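Local coordinates for protein sialidase B (Streptococcus pneumoniae TIGR4, PDB 4XJA) that hydrolyses the glycosidic bonds that join terminal sialic acids to oligosaccharides, glycoproteins and glycolipids, as an exo-sialidase of glycosyl hydrolase family 33, at residues I208-T213 / S290-D295; H231-K236 / S284-D289; I571-N576 / A614-T619. The protein carries 1 engineered substitution. All coordinates share one frame; numbering follows the deposited sequence. Where two conformers were deposited one is given.

Interaction 1 of 3, residues I208-T213 / S290-D295; sequences IPTLYT and SSIVED. With OPX ((1s,3R,4S)-1-[(cyclohexylamino)methyl]-3,4-dihydroxycyclopentanesulfonic acid), chain B; SFJ ((2R,3R,4R,5R,6R)-5-acetamido-2,3-difluoro-4-hydroxy-6-[(1R,2R)-1,2,3-trihydroxypropyl]tetrahydro-2H-pyran-2-carboxylic acid), chain F.
Y212 lies with one ring face over the backbone of V293: the CA of V293 stands 4.1 Å from the centroid of the Y212 ring, 28° off the ring normal, which makes a CH-pi contact. The opposite face carries the cyclopentane of the bound OPX, whose CAP atom sits 3.6 Å above the plane of the Y212 ring, over its centre. A chi1 of -168°, with CG trans to the backbone N, swings the ring across to the other strand. There the phenol oxygen reaches the backbone N of E294 in a weak hydrogen bond, OH to N 3.3 Å, though a fairly straight one at 162°. Packing is close at T210 too, where OG1 meets CD1 of I292 at 3.4 Å and CG2 leans on the carbonyl O of S290; the polar end of T210 itself bonds to S222.

The two ends are looser and wetter. One water accepts from S290 N and donates to I208 O; another donates to T213 O and to OE1 of the partly exposed E294, which also takes a bond from S215 N. Beside this end, T213 N donates to OAD of OPX at 3.1 Å.

The segment axes run 7.3 Å apart and nearly parallel, yet no backbone hydrogen bond joins them: the two belong to different sheets, 205-213 being the edge strand of its own, consistent with neighbouring blades of a sialidase propeller. Strand 205-213 pairs with strand 219-226, whereas strand 286-294 lies between strands 301-308 and 451-459.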
loop_
_atom_site.group_PDB
_atom_site.type_symbol
_atom_site.label_atom_id
_atom_site.label_comp_id
_atom_site.label_asym_id
_atom_site.label_seq_id
_atom_site.Cartn_x
_atom_site.Cartn_y
_atom_site.Cartn_z
ATOM N N ILE A 208 0.215 -1.856 -2.536
ATOM C CA ILE A 208 0.092 -2.308 -3.927
ATOM C C ILE A 208 -1.254 -1.933 -4.568
ATOM O O ILE A 208 -2.008 -2.801 -4.999
ATOM C CB ILE A 208 0.348 -3.831 -4.069
ATOM C CG1 ILE A 208 1.440 -4.323 -3.094
ATOM C CG2 ILE A 208 0.746 -4.169 -5.491
ATOM C CD1 ILE A 208 2.824 -3.698 -3.298
ATOM N N PRO A 209 -1.548 -0.628 -4.653
ATOM C CA PRO A 209 -2.803 -0.176 -5.270
ATOM C C PRO A 209 -2.805 -0.335 -6.781
ATOM O O PRO A 209 -1.741 -0.243 -7.418
ATOM C CB PRO A 209 -2.832 1.318 -4.939
ATOM C CG PRO A 209 -1.387 1.712 -4.863
ATOM C CD PRO A 209 -0.695 0.505 -4.234
ATOM N N THR A 210 -3.992 -0.582 -7.342
ATOM C CA THR A 210 -4.217 -0.542 -8.785
ATOM C C THR A 210 -5.464 0.311 -9.085
ATOM O O THR A 210 -6.323 0.494 -8.219
ATOM C CB THR A 210 -4.460 -1.937 -9.368
ATOM O OG1 THR A 210 -5.819 -2.318 -9.123
ATOM C CG2 THR A 210 -3.510 -2.975 -8.757
ATOM N N LEU A 211 -5.551 0.824 -10.312
ATOM C CA LEU A 211 -6.727 1.544 -10.806
ATOM C C LEU A 211 -6.909 1.178 -12.262
ATOM O O LEU A 211 -5.928 1.016 -12.975
ATOM C CB LEU A 211 -6.519 3.061 -10.735
ATOM C CG LEU A 211 -6.548 3.759 -9.384
ATOM C CD1 LEU A 211 -6.101 5.216 -9.557
ATOM C CD2 LEU A 211 -7.968 3.700 -8.792
ATOM N N TYR A 212 -8.155 1.062 -12.719
ATOM C CA TYR A 212 -8.406 0.735 -14.113
ATOM C C TYR A 212 -9.754 1.334 -14.498
ATOM O O TYR A 212 -10.730 1.210 -13.762
ATOM C CB TYR A 212 -8.403 -0.788 -14.309
ATOM C CG TYR A 212 -8.362 -1.239 -15.765
ATOM C CD1 TYR A 212 -9.510 -1.236 -16.549
ATOM C CD2 TYR A 212 -7.177 -1.674 -16.347
ATOM C CE1 TYR A 212 -9.477 -1.654 -17.886
ATOM C CE2 TYR A 212 -7.137 -2.100 -17.677
ATOM C CZ TYR A 212 -8.290 -2.089 -18.435
ATOM O OH TYR A 212 -8.263 -2.507 -19.756
ATOM N N THR A 213 -9.812 2.003 -15.643
ATOM C CA THR A 213 -11.072 2.625 -16.059
ATOM C C THR A 213 -11.791 1.692 -17.019
ATOM O O THR A 213 -11.276 1.397 -18.101
ATOM C CB THR A 213 -10.831 3.958 -16.757
ATOM O OG1 THR A 213 -10.068 4.810 -15.894
ATOM C CG2 THR A 213 -12.163 4.632 -17.105
ATOM N N SER A 290 -1.631 -7.646 -7.348
ATOM C CA SER A 290 -2.718 -7.851 -8.294
ATOM C C SER A 290 -2.602 -6.925 -9.497
ATOM O O SER A 290 -1.873 -5.926 -9.473
ATOM C CB SER A 290 -4.097 -7.677 -7.624
ATOM O OG SER A 290 -4.254 -6.405 -7.003
ATOM N N SER A 291 -3.342 -7.262 -10.549
ATOM C CA SER A 291 -3.318 -6.507 -11.796
ATOM C C SER A 291 -4.667 -6.754 -12.452
ATOM O O SER A 291 -5.204 -7.862 -12.349
ATOM C CB SER A 291 -2.187 -7.018 -12.690
ATOM O OG SER A 291 -1.990 -6.161 -13.792
ATOM N N ILE A 292 -5.207 -5.737 -13.122
ATOM C CA ILE A 292 -6.567 -5.792 -13.673
ATOM C C ILE A 292 -6.561 -5.492 -15.175
ATOM O O ILE A 292 -5.749 -4.689 -15.651
ATOM C CB ILE A 292 -7.474 -4.725 -13.013
ATOM C CG1 ILE A 292 -7.639 -4.964 -11.521
ATOM C CG2 ILE A 292 -8.866 -4.680 -13.653
ATOM C CD1 ILE A 292 -8.394 -3.808 -10.856
ATOM N N VAL A 293 -7.465 -6.129 -15.914
ATOM C CA VAL A 293 -7.717 -5.753 -17.304
ATOM C C VAL A 293 -9.188 -5.981 -17.636
ATOM O O VAL A 293 -9.867 -6.772 -16.964
ATOM C CB VAL A 293 -6.815 -6.550 -18.266
ATOM C CG1 VAL A 293 -7.419 -7.931 -18.552
ATOM C CG2 VAL A 293 -6.582 -5.763 -19.556
ATOM N N GLU A 294 -9.693 -5.267 -18.641
ATOM C CA GLU A 294 -11.068 -5.491 -19.105
ATOM C C GLU A 294 -11.031 -6.121 -20.488
ATOM O O GLU A 294 -10.231 -5.721 -21.343
ATOM C CB GLU A 294 -11.898 -4.195 -19.133
ATOM C CG GLU A 294 -13.347 -4.425 -19.593
ATOM C CD GLU A 294 -14.267 -3.235 -19.357
ATOM O OE1 GLU A 294 -14.029 -2.161 -19.947
ATOM O OE2 GLU A 294 -15.240 -3.385 -18.586
ATOM N N ASP A 295 -11.880 -7.125 -20.699
ATOM C CA ASP A 295 -11.913 -7.847 -21.975
ATOM C C ASP A 295 -13.081 -7.374 -22.839
ATOM O O ASP A 295 -14.228 -7.452 -22.409
ATOM C CB ASP A 295 -12.037 -9.350 -21.713
ATOM C CG ASP A 295 -12.163 -10.161 -22.991
ATOM O OD1 ASP A 295 -11.353 -9.964 -23.916
ATOM O OD2 ASP A 295 -13.084 -10.994 -23.073
HETATM C CAF OPX B . -11.253 8.085 -21.058
HETATM C CAG OPX B . -11.559 7.287 -22.278
HETATM C CAH OPX B . -11.031 7.173 -19.881
HETATM C CAI OPX B . -10.599 6.152 -22.523
HETATM C CAJ OPX B . -9.950 6.183 -20.169
HETATM C CAK OPX B . -9.150 3.281 -20.541
HETATM C CAL OPX B . -6.642 2.987 -20.267
HETATM C CAM OPX B . -8.136 1.246 -19.615
HETATM C CAO OPX B . -5.990 2.070 -19.269
HETATM C CAP OPX B . -7.077 1.499 -18.552
HETATM C CAQ OPX B . -10.335 5.305 -21.301
HETATM C CAR OPX B . -7.952 2.330 -20.612
HETATM N NAN OPX B . -9.221 4.369 -21.561
HETATM O OAA OPX B . -7.590 2.612 -23.233
HETATM O OAB OPX B . -6.577 0.611 -22.246
HETATM O OAC OPX B . -5.249 2.855 -18.422
HETATM O OAD OPX B . -7.604 2.467 -17.723
HETATM O OAE OPX B . -9.003 0.755 -22.544
HETATM S SAS OPX B . -7.772 1.535 -22.232
HETATM C C11 SFJ F . 5.833 -11.119 -4.837
HETATM C C9 SFJ F . 11.415 -8.538 -3.485
HETATM C C10 SFJ F . 6.451 -10.061 -3.922
HETATM C C1 SFJ F . 8.747 -3.824 -2.820
HETATM C C7 SFJ F . 9.174 -8.115 -2.765
HETATM C C4 SFJ F . 5.836 -6.418 -3.543
HETATM C C3 SFJ F . 6.464 -5.233 -2.705
HETATM C C5 SFJ F . 6.744 -7.665 -3.441
HETATM C C6 SFJ F . 8.201 -7.360 -3.766
HETATM C C2 SFJ F . 8.128 -5.257 -2.785
HETATM N N5 SFJ F . 6.269 -8.767 -4.262
HETATM O O10 SFJ F . 7.030 -10.408 -2.923
HETATM O O9 SFJ F . 11.251 -9.822 -2.968
HETATM O O1A SFJ F . 9.757 -3.647 -3.511
HETATM O O8 SFJ F . 10.913 -6.342 -3.050
HETATM O O7 SFJ F . 8.707 -8.371 -1.433
HETATM O O4 SFJ F . 4.544 -6.708 -3.229
HETATM O O6 SFJ F . 8.480 -6.002 -3.883
HETATM F FAI SFJ F . 6.110 -5.329 -1.706
HETATM F FAJ SFJ F . 8.745 -5.679 -1.780
HETATM O O1B SFJ F . 8.186 -3.036 -2.058
HETATM C C8 SFJ F . 10.653 -7.637 -2.619
HETATM O O HOH W 1 -2.412 -5.647 -5.252
HETATM O O HOH W 2 -11.999 0.128 -20.657
#

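Interaction 2 of 3, residues H231-K236 / S284-D289; sequences HDSKSK and SASFID. With SFJ ((2R,3R,4R,5R,6R)-5-acetamido-2,3-difluoro-4-hydroxy-6-[(1R,2R)-1,2,3-trihydroxypropyl]tetrahydro-2H-pyran-2-carboxylic acid), chain F.
With chi1 of -55° S233 sets OG beside its own backbone N, and with chi1 of 58° S286 holds OG between its N and carbonyl carbon; the two hydroxyls thereby meet in a hydrogen bond, S233 OG to S286 OG 2.8 Å, whose donor is undetermined. I288, two residues on and with its CB also turned toward the 231-236 segment, packs on S233: its CG2 lies 3.7 Å from S233 OG, while its CD1 extends to CB of D232, also at 3.7 Å. A cis peptide precedes K234 at the turn of the 231-236 loop. Beyond it, one water accepts from K236 NZ and donates to S284 OG, and the ammonium forms a salt bridge with E265. S233 N is buried here without a partner.

The other end is the sialic acid pocket. D289 takes two bonds from the bound SFJ, O4 to OD1 at 2.6 Å and N5 to OD2 at 2.9 Å, so its carboxylate is gripped through both oxygens. D232, by similarity the proton acceptor, lies nearby. An aspartate within a strand turned to the sugar, beside a loop carrying the probable acid/base aspartate, is consistent with the active site of family 33 sialidases.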
loop_
_atom_site.group_PDB
_atom_site.type_symbol
_atom_site.label_atom_id
_atom_site.label_comp_id
_atom_site.label_asym_id
_atom_site.label_seq_id
_atom_site.Cartn_x
_atom_site.Cartn_y
_atom_site.Cartn_z
ATOM N N HIS A 231 4.164 -6.257 5.779
ATOM C CA HIS A 231 5.105 -7.229 5.230
ATOM C C HIS A 231 4.572 -7.914 3.974
ATOM O O HIS A 231 3.382 -8.227 3.905
ATOM C CB HIS A 231 5.341 -8.346 6.264
ATOM C CG HIS A 231 6.057 -7.910 7.491
ATOM N ND1 HIS A 231 7.256 -7.208 7.474
ATOM C CD2 HIS A 231 5.776 -8.106 8.814
ATOM C CE1 HIS A 231 7.650 -6.977 8.705
ATOM N NE2 HIS A 231 6.778 -7.515 9.538
ATOM N N ASP A 232 5.439 -8.184 2.996
ATOM C CA ASP A 232 5.063 -9.045 1.877
ATOM C C ASP A 232 4.966 -10.478 2.381
ATOM O O ASP A 232 5.376 -10.771 3.507
ATOM C CB ASP A 232 6.083 -8.954 0.731
ATOM C CG ASP A 232 7.509 -9.231 1.187
ATOM O OD1 ASP A 232 7.899 -8.738 2.266
ATOM O OD2 ASP A 232 8.240 -9.948 0.470
ATOM N N SER A 233 4.425 -11.368 1.550
ATOM C CA SER A 233 4.356 -12.786 1.889
ATOM C C SER A 233 5.771 -13.257 2.227
ATOM O O SER A 233 6.726 -12.773 1.611
ATOM C CB SER A 233 3.796 -13.576 0.709
ATOM O OG SER A 233 2.542 -13.044 0.303
ATOM N N LYS A 234 5.935 -14.178 3.181
ATOM C CA LYS A 234 4.835 -14.869 3.877
ATOM C C LYS A 234 4.067 -13.951 4.824
ATOM O O LYS A 234 4.660 -13.137 5.539
ATOM C CB LYS A 234 5.395 -16.061 4.669
ATOM C CG LYS A 234 6.409 -15.671 5.758
ATOM C CD LYS A 234 7.073 -16.894 6.389
ATOM C CE LYS A 234 8.141 -16.487 7.411
ATOM N NZ LYS A 234 8.723 -17.677 8.116
ATOM N N SER A 235 2.739 -14.070 4.806
ATOM C CA SER A 235 1.876 -13.300 5.691
ATOM C C SER A 235 0.443 -13.788 5.511
ATOM O O SER A 235 0.209 -14.834 4.904
ATOM C CB SER A 235 1.975 -11.812 5.347
ATOM O OG SER A 235 1.313 -11.018 6.316
ATOM N N LYS A 236 -0.518 -13.045 6.042
ATOM C CA LYS A 236 -1.889 -13.196 5.559
ATOM C C LYS A 236 -2.229 -11.950 4.759
ATOM O O LYS A 236 -2.144 -10.839 5.272
ATOM C CB LYS A 236 -2.913 -13.369 6.677
ATOM C CG LYS A 236 -4.347 -13.323 6.118
ATOM C CD LYS A 236 -5.419 -13.447 7.194
ATOM C CE LYS A 236 -6.817 -13.472 6.559
ATOM N NZ LYS A 236 -6.982 -14.573 5.589
ATOM N N SER A 284 0.216 -18.876 7.315
ATOM C CA SER A 284 -0.960 -18.542 6.493
ATOM C C SER A 284 -0.644 -18.554 5.004
ATOM O O SER A 284 0.472 -18.216 4.581
ATOM C CB SER A 284 -1.481 -17.140 6.850
ATOM O OG SER A 284 -2.560 -16.735 6.003
ATOM N N ALA A 285 -1.634 -18.930 4.203
ATOM C CA ALA A 285 -1.529 -18.769 2.760
ATOM C C ALA A 285 -1.860 -17.318 2.432
ATOM O O ALA A 285 -2.471 -16.617 3.251
ATOM C CB ALA A 285 -2.473 -19.725 2.047
ATOM N N SER A 286 -1.457 -16.845 1.255
ATOM C CA SER A 286 -1.720 -15.447 0.900
ATOM C C SER A 286 -1.778 -15.199 -0.605
ATOM O O SER A 286 -1.350 -16.041 -1.402
ATOM C CB SER A 286 -0.688 -14.514 1.541
ATOM O OG SER A 286 0.635 -14.861 1.157
ATOM N N PHE A 287 -2.322 -14.039 -0.975
ATOM C CA PHE A 287 -2.272 -13.520 -2.344
ATOM C C PHE A 287 -1.445 -12.245 -2.313
ATOM O O PHE A 287 -1.388 -11.586 -1.291
ATOM C CB PHE A 287 -3.687 -13.188 -2.832
ATOM C CG PHE A 287 -4.595 -14.383 -2.900
ATOM C CD1 PHE A 287 -4.612 -15.192 -4.023
ATOM C CD2 PHE A 287 -5.418 -14.704 -1.832
ATOM C CE1 PHE A 287 -5.443 -16.304 -4.087
ATOM C CE2 PHE A 287 -6.256 -15.801 -1.886
ATOM C CZ PHE A 287 -6.269 -16.603 -3.014
ATOM N N ILE A 288 -0.794 -11.887 -3.415
ATOM C CA ILE A 288 0.029 -10.678 -3.404
ATOM C C ILE A 288 0.258 -10.166 -4.821
ATOM O O ILE A 288 0.417 -10.968 -5.742
ATOM C CB ILE A 288 1.373 -10.932 -2.646
ATOM C CG1 ILE A 288 2.269 -9.695 -2.632
ATOM C CG2 ILE A 288 2.123 -12.147 -3.212
ATOM C CD1 ILE A 288 3.458 -9.866 -1.706
ATOM N N ASP A 289 0.238 -8.840 -4.984
ATOM C CA ASP A 289 0.492 -8.173 -6.267
ATOM C C ASP A 289 -0.582 -8.462 -7.320
ATOM O O ASP A 289 -0.453 -9.401 -8.104
ATOM C CB ASP A 289 1.877 -8.538 -6.826
ATOM C CG ASP A 289 3.022 -8.017 -5.965
ATOM O OD1 ASP A 289 2.761 -7.225 -5.037
ATOM O OD2 ASP A 289 4.189 -8.388 -6.235
HETATM C C11 SFJ F . 5.833 -11.119 -4.837
HETATM C C9 SFJ F . 11.415 -8.538 -3.485
HETATM C C10 SFJ F . 6.451 -10.061 -3.922
HETATM C C1 SFJ F . 8.747 -3.824 -2.820
HETATM C C7 SFJ F . 9.174 -8.115 -2.765
HETATM C C4 SFJ F . 5.836 -6.418 -3.543
HETATM C C3 SFJ F . 6.464 -5.233 -2.705
HETATM C C5 SFJ F . 6.744 -7.665 -3.441
HETATM C C6 SFJ F . 8.201 -7.360 -3.766
HETATM C C2 SFJ F . 8.128 -5.257 -2.785
HETATM N N5 SFJ F . 6.269 -8.767 -4.262
HETATM O O10 SFJ F . 7.030 -10.408 -2.923
HETATM O O9 SFJ F . 11.251 -9.822 -2.968
HETATM O O1A SFJ F . 9.757 -3.647 -3.511
HETATM O O8 SFJ F . 10.913 -6.342 -3.050
HETATM O O7 SFJ F . 8.707 -8.371 -1.433
HETATM O O4 SFJ F . 4.544 -6.708 -3.229
HETATM O O6 SFJ F . 8.480 -6.002 -3.883
HETATM F FAI SFJ F . 6.110 -5.329 -1.706
HETATM F FAJ SFJ F . 8.745 -5.679 -1.780
HETATM O O1B SFJ F . 8.186 -3.036 -2.058
HETATM C C8 SFJ F . 10.653 -7.637 -2.619
HETATM O O HOH W 3 1.957 -16.658 2.591
HETATM O O HOH W 4 -5.416 -16.913 5.718
#

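Interaction 3 of 3, residues I571-N576 / A614-T619; sequences ILSTPN and AYSAIT. With SFJ ((2R,3R,4R,5R,6R)-5-acetamido-2,3-difluoro-4-hydroxy-6-[(1R,2R)-1,2,3-trihydroxypropyl]tetrahydro-2H-pyran-2-carboxylic acid), chain F.
S573 and S616 face each other between two strands of the six-bladed sialidase beta-propeller, each with its CB turned toward the other segment. Their hydroxyls form a hydrogen bond, S573 OG to S616 OG 2.8 Å, with either able to donate. The torsions differ: S573 has OG trans to its backbone N (chi1 172°), whereas S616 keeps OG between N and the carbonyl carbon. The pair belongs to a longer polar chain, since S573 OG also bonds to Y613 OH and S616 OG to S556 OG.

I618 comes from the same side of its strand as S616 and lies alongside S573. Its CG2 branch rests 3.6 Å from S573 CB, while its other branch carries CD1 onward to the carbonyl O of I571, at 3.5 Å. The side chain of I571 touches more loosely, CG2 to I618 CD1 4.3 Å. At the opposite end P575 brings only its ring CD near A614 O.

The segment axes approach to 7.2 Å and run antiparallel at 163°, but no backbone bond crosses: strand 569-575 pairs with strands 556-559 and 584-592, and strand 616-620 with strand 626-631. The contact is therefore made by side chains between two sheets, one hydrogen bond and apolar packing.

Y615, by similarity the nucleophile, turns its CB away from the 571-576 segment; its ring end lies beside SFJ. Its OH is bonded to E503, a predicted active-site residue, and its ring makes a cation-pi contact with R207. The phenol oxygen of Y615 lies 3.0 Å from the carboxylate carbon C1 of SFJ.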
loop_
_atom_site.group_PDB
_atom_site.type_symbol
_atom_site.label_atom_id
_atom_site.label_comp_id
_atom_site.label_asym_id
_atom_site.label_seq_id
_atom_site.Cartn_x
_atom_site.Cartn_y
_atom_site.Cartn_z
ATOM N N ILE A 571 1.811 9.381 -19.548
ATOM C CA ILE A 571 2.017 9.872 -18.188
ATOM C C ILE A 571 2.584 8.758 -17.301
ATOM O O ILE A 571 2.026 7.655 -17.238
ATOM C CB ILE A 571 0.698 10.425 -17.592
ATOM C CG1 ILE A 571 0.107 11.485 -18.529
ATOM C CG2 ILE A 571 0.938 10.986 -16.191
ATOM C CD1 ILE A 571 -1.274 12.010 -18.113
ATOM N N LEU A 572 3.711 9.040 -16.642
ATOM C CA LEU A 572 4.336 8.093 -15.718
ATOM C C LEU A 572 4.143 8.571 -14.284
ATOM O O LEU A 572 4.125 9.772 -14.033
ATOM C CB LEU A 572 5.847 7.967 -15.980
ATOM C CG LEU A 572 6.403 7.480 -17.312
ATOM C CD1 LEU A 572 7.917 7.262 -17.203
ATOM C CD2 LEU A 572 5.731 6.219 -17.767
ATOM N N SER A 573 4.017 7.630 -13.348
ATOM C CA SER A 573 3.940 7.955 -11.921
ATOM C C SER A 573 5.002 7.151 -11.196
ATOM O O SER A 573 5.050 5.923 -11.338
ATOM C CB SER A 573 2.583 7.566 -11.357
ATOM O OG SER A 573 2.594 7.704 -9.950
ATOM N N THR A 574 5.830 7.828 -10.401
ATOM C CA THR A 574 6.976 7.188 -9.760
ATOM C C THR A 574 7.578 8.128 -8.721
ATOM O O THR A 574 7.409 9.336 -8.822
ATOM C CB THR A 574 8.064 6.844 -10.820
ATOM O OG1 THR A 574 9.256 6.381 -10.175
ATOM C CG2 THR A 574 8.405 8.067 -11.651
ATOM N N PRO A 575 8.275 7.579 -7.708
ATOM C CA PRO A 575 9.107 8.498 -6.936
ATOM C C PRO A 575 10.239 9.008 -7.831
ATOM O O PRO A 575 10.648 8.307 -8.758
ATOM C CB PRO A 575 9.685 7.602 -5.835
ATOM C CG PRO A 575 9.692 6.214 -6.439
ATOM C CD PRO A 575 8.393 6.187 -7.235
ATOM N N ASN A 576 10.717 10.219 -7.580
ATOM C CA ASN A 576 11.885 10.722 -8.295
ATOM C C ASN A 576 12.932 11.077 -7.254
ATOM O O ASN A 576 12.940 12.191 -6.714
ATOM C CB ASN A 576 11.517 11.950 -9.132
ATOM C CG ASN A 576 12.609 12.327 -10.130
ATOM O OD1 ASN A 576 13.733 11.836 -10.054
ATOM N ND2 ASN A 576 12.269 13.193 -11.076
ATOM N N ALA A 614 5.594 5.795 -2.804
ATOM C CA ALA A 614 6.131 4.513 -3.260
ATOM C C ALA A 614 5.348 3.923 -4.423
ATOM O O ALA A 614 5.329 4.497 -5.515
ATOM C CB ALA A 614 6.254 3.519 -2.101
ATOM N N TYR A 615 4.718 2.772 -4.214
ATOM C CA TYR A 615 3.950 2.155 -5.292
ATOM C C TYR A 615 2.744 3.032 -5.601
ATOM O O TYR A 615 2.200 3.690 -4.711
ATOM C CB TYR A 615 3.480 0.761 -4.902
ATOM C CG TYR A 615 4.512 -0.342 -5.064
ATOM C CD1 TYR A 615 5.817 -0.193 -4.593
ATOM C CD2 TYR A 615 4.163 -1.557 -5.637
ATOM C CE1 TYR A 615 6.758 -1.237 -4.720
ATOM C CE2 TYR A 615 5.084 -2.592 -5.760
ATOM C CZ TYR A 615 6.369 -2.432 -5.298
ATOM O OH TYR A 615 7.259 -3.483 -5.433
ATOM N N SER A 616 2.316 3.037 -6.861
ATOM C CA SER A 616 1.252 3.939 -7.276
ATOM C C SER A 616 0.435 3.347 -8.406
ATOM O O SER A 616 0.876 2.424 -9.095
ATOM C CB SER A 616 1.845 5.269 -7.730
ATOM O OG SER A 616 2.686 5.089 -8.861
ATOM N N ALA A 617 -0.755 3.906 -8.590
ATOM C CA ALA A 617 -1.669 3.522 -9.648
ATOM C C ALA A 617 -2.190 4.807 -10.254
ATOM O O ALA A 617 -2.558 5.724 -9.535
ATOM C CB ALA A 617 -2.827 2.739 -9.061
ATOM N N ILE A 618 -2.245 4.879 -11.575
ATOM C CA ILE A 618 -2.853 6.035 -12.202
ATOM C C ILE A 618 -3.803 5.600 -13.286
ATOM O O ILE A 618 -3.594 4.577 -13.951
ATOM C CB ILE A 618 -1.824 6.994 -12.806
ATOM C CG1 ILE A 618 -0.882 6.252 -13.741
ATOM C CG2 ILE A 618 -1.026 7.720 -11.695
ATOM C CD1 ILE A 618 0.115 7.181 -14.381
ATOM N N THR A 619 -4.853 6.382 -13.476
ATOM C CA THR A 619 -5.756 6.062 -14.564
ATOM C C THR A 619 -6.440 7.322 -15.037
ATOM O O THR A 619 -6.634 8.264 -14.254
ATOM C CB THR A 619 -6.760 4.933 -14.177
ATOM O OG1 THR A 619 -7.291 4.338 -15.369
ATOM C CG2 THR A 619 -7.917 5.475 -13.321
HETATM C C11 SFJ F . 5.833 -11.119 -4.837
HETATM C C9 SFJ F . 11.415 -8.538 -3.485
HETATM C C10 SFJ F . 6.451 -10.061 -3.922
HETATM C C1 SFJ F . 8.747 -3.824 -2.820
HETATM C C7 SFJ F . 9.174 -8.115 -2.765
HETATM C C4 SFJ F . 5.836 -6.418 -3.543
HETATM C C3 SFJ F . 6.464 -5.233 -2.705
HETATM C C5 SFJ F . 6.744 -7.665 -3.441
HETATM C C6 SFJ F . 8.201 -7.360 -3.766
HETATM C C2 SFJ F . 8.128 -5.257 -2.785
HETATM N N5 SFJ F . 6.269 -8.767 -4.262
HETATM O O10 SFJ F . 7.030 -10.408 -2.923
HETATM O O9 SFJ F . 11.251 -9.822 -2.968
HETATM O O1A SFJ F . 9.757 -3.647 -3.511
HETATM O O8 SFJ F . 10.913 -6.342 -3.050
HETATM O O7 SFJ F . 8.707 -8.371 -1.433
HETATM O O4 SFJ F . 4.544 -6.708 -3.229
HETATM O O6 SFJ F . 8.480 -6.002 -3.883
HETATM F FAI SFJ F . 6.110 -5.329 -1.706
HETATM F FAJ SFJ F . 8.745 -5.679 -1.780
HETATM O O1B SFJ F . 8.186 -3.036 -2.058
HETATM C C8 SFJ F . 10.653 -7.637 -2.619
#

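In the fold
All three contacts have a residue touching SFJ. Interactions 1 and 2 share strand 286-294 and touch where I208 CG2 lies 3.7 Å from D289 OD1; there the side chain of I208 packs against the carboxylate that bonds to SFJ. Interactions 1 and 3, with centres about 14 Å apart, meet more broadly: I208 CD1 packs at 3.4 Å on Y615 CD2, A617 CB on L211 N, and T213 OG1 stands 2.9 Å from T619 OG1, a probable hydrogen bond beside OPX. Interactions 2 and 3 do not touch, their nearest atoms being about 5 Å apart; SFJ bridges them, reaching D289 in one and Y615 in the other.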